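Local coordinates for protein putative Phosphate (Eubacterium rectale, PDB 3DAO) that probably acts as a phosphatase of the haloacid dehalogenase-like hydrolase superfamily, cleaving phosphate from a substrate that is not yet identified, at residues R112-E117 against P183-A188. Sequence-based numbering, arbitrary orientation. Where two conformers were deposited one is given.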
# COMPACT_ATOMS: atom_id res chain seq x y z
N ARG A 112 -18.54 -12.26 -10.11
CA ARG A 112 -19.47 -13.34 -10.55
C ARG A 112 -19.07 -14.68 -10.05
O ARG A 112 -19.91 -15.47 -9.58
CB ARG A 112 -19.62 -13.36 -12.07
CG ARG A 112 -20.26 -12.12 -12.55
CD ARG A 112 -20.37 -12.05 -14.05
NE ARG A 112 -20.98 -10.79 -14.45
CZ ARG A 112 -20.33 -9.86 -15.15
NH1 ARG A 112 -19.14 -10.11 -15.66
NH2 ARG A 112 -20.93 -8.74 -15.42
N MSE A 113 -17.76 -14.91 -10.05
CA MSE A 113 -17.24 -16.19 -9.59
C MSE A 113 -17.42 -16.38 -8.09
O MSE A 113 -17.81 -17.46 -7.63
CB MSE A 113 -15.78 -16.40 -9.98
CG MSE A 113 -15.19 -17.66 -9.37
SE MSE A 113 -13.38 -18.04 -9.98
CE MSE A 113 -13.71 -18.48 -11.87
N VAL A 114 -17.16 -15.33 -7.31
CA VAL A 114 -17.29 -15.46 -5.86
C VAL A 114 -18.77 -15.69 -5.52
O VAL A 114 -19.12 -16.57 -4.75
CB VAL A 114 -16.68 -14.28 -5.11
CG1 VAL A 114 -16.94 -14.43 -3.57
CG2 VAL A 114 -15.17 -14.20 -5.42
N ARG A 115 -19.61 -14.94 -6.20
CA ARG A 115 -21.05 -14.99 -5.98
C ARG A 115 -21.61 -16.38 -6.26
O ARG A 115 -22.34 -16.95 -5.46
CB ARG A 115 -21.73 -13.96 -6.87
CG ARG A 115 -23.22 -13.86 -6.73
CD ARG A 115 -23.80 -13.04 -7.90
NE ARG A 115 -23.51 -13.75 -9.15
CZ ARG A 115 -23.51 -13.24 -10.37
NH1 ARG A 115 -23.77 -11.98 -10.55
NH2 ARG A 115 -23.18 -14.00 -11.42
N ASP A 116 -21.19 -16.93 -7.39
CA ASP A 116 -21.74 -18.19 -7.87
C ASP A 116 -21.07 -19.44 -7.37
O ASP A 116 -21.73 -20.48 -7.20
CB ASP A 116 -21.72 -18.22 -9.41
CG ASP A 116 -22.63 -17.15 -10.03
OD1 ASP A 116 -23.58 -16.69 -9.35
OD2 ASP A 116 -22.40 -16.79 -11.21
N GLU A 117 -19.76 -19.36 -7.19
CA GLU A 117 -18.95 -20.52 -6.79
C GLU A 117 -18.33 -20.51 -5.40
O GLU A 117 -17.87 -21.54 -4.93
CB GLU A 117 -17.85 -20.78 -7.83
CG GLU A 117 -18.39 -20.84 -9.24
CD GLU A 117 -17.37 -21.40 -10.20
OE1 GLU A 117 -16.93 -22.54 -9.98
OE2 GLU A 117 -17.05 -20.70 -11.16
N PRO A 183 -9.20 -23.99 -4.64
CA PRO A 183 -9.52 -24.99 -5.68
C PRO A 183 -9.77 -24.44 -7.06
O PRO A 183 -9.42 -25.09 -8.05
CB PRO A 183 -10.79 -25.63 -5.16
CG PRO A 183 -10.70 -25.46 -3.70
CD PRO A 183 -10.05 -24.16 -3.46
N VAL A 184 -10.37 -23.26 -7.13
CA VAL A 184 -10.71 -22.62 -8.43
C VAL A 184 -10.34 -21.13 -8.57
O VAL A 184 -9.74 -20.70 -9.54
CB VAL A 184 -12.21 -22.74 -8.75
CG1 VAL A 184 -12.58 -22.01 -10.04
CG2 VAL A 184 -12.67 -24.24 -8.80
N PHE A 185 -10.72 -20.33 -7.58
CA PHE A 185 -10.51 -18.88 -7.70
C PHE A 185 -9.07 -18.43 -7.93
O PHE A 185 -8.78 -17.69 -8.88
CB PHE A 185 -11.06 -18.14 -6.46
CG PHE A 185 -11.01 -16.65 -6.58
CD1 PHE A 185 -9.88 -15.95 -6.18
CD2 PHE A 185 -12.07 -15.93 -7.06
CE1 PHE A 185 -9.81 -14.57 -6.29
CE2 PHE A 185 -12.00 -14.55 -7.17
CZ PHE A 185 -10.86 -13.88 -6.79
N ILE A 186 -8.18 -18.93 -7.08
CA ILE A 186 -6.77 -18.57 -7.17
C ILE A 186 -6.18 -19.03 -8.53
O ILE A 186 -5.60 -18.21 -9.26
CB ILE A 186 -5.97 -19.05 -5.93
CG1 ILE A 186 -6.46 -18.26 -4.70
CG2 ILE A 186 -4.47 -18.86 -6.14
CD1 ILE A 186 -5.83 -18.66 -3.35
N PRO A 187 -6.34 -20.30 -8.90
CA PRO A 187 -5.75 -20.60 -10.21
C PRO A 187 -6.44 -19.94 -11.40
O PRO A 187 -5.82 -19.74 -12.45
CB PRO A 187 -5.81 -22.11 -10.30
CG PRO A 187 -6.84 -22.56 -9.31
CD PRO A 187 -6.73 -21.54 -8.18
N ALA A 188 -7.71 -19.60 -11.25
CA ALA A 188 -8.43 -18.97 -12.33
C ALA A 188 -8.00 -17.54 -12.56
O ALA A 188 -8.21 -17.02 -13.64
CB ALA A 188 -9.96 -19.05 -12.11
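A Met-aromatic contact between M113 and F185 joins two helices, 104-117 and 185-189, on one side of the six-stranded sheet in what is probably the cap domain of this haloacid dehalogenase-like fold. The two segments bury 230 Å² between them, and the contact is apolar: no hydrogen bond or salt bridge crosses it, and four pairs of apolar side chains carry it. M113, a selenomethionine, spans the gap: CG stands anti to the backbone N and the chain stays extended through chi2, which carries SE to the F185 ring; the bend at chi3 (-68°) then turns the terminal methyl CE toward A188 CB and V184 CG1. SE approaches the ring obliquely, 5.0 Å from the centroid of the F185 ring and 61° off its normal, with F185 CD2 3.8 Å from M113 SE. The same atom sits 3.8 Å from F185 CA, so M113 packs against the backbone of the first helical turn as well as the ring. V184, the N-cap residue of that helix, presents CG1 to M113 SE at 4.1 Å. Deeper in, V114 and F185 are both buried and both pack on F169 and V171 of strand 168-172, evidence that the two helices share one patch of the sheet. W189 also meets the F185 ring. E117 touches the margin only loosely, with OE1 4.4 Å from V184 CG1. On the far flank of helix 104-117, R115 grips the carboxylate of D116 side-on through NE and NH2; the NH2 to OD2 bond is nearly straight at 174°. Two methyl contacts complete the interface: M113 CE rests 3.8 Å from A188 CB, and V114 CG2 touches F185 CE2 at 3.6 Å.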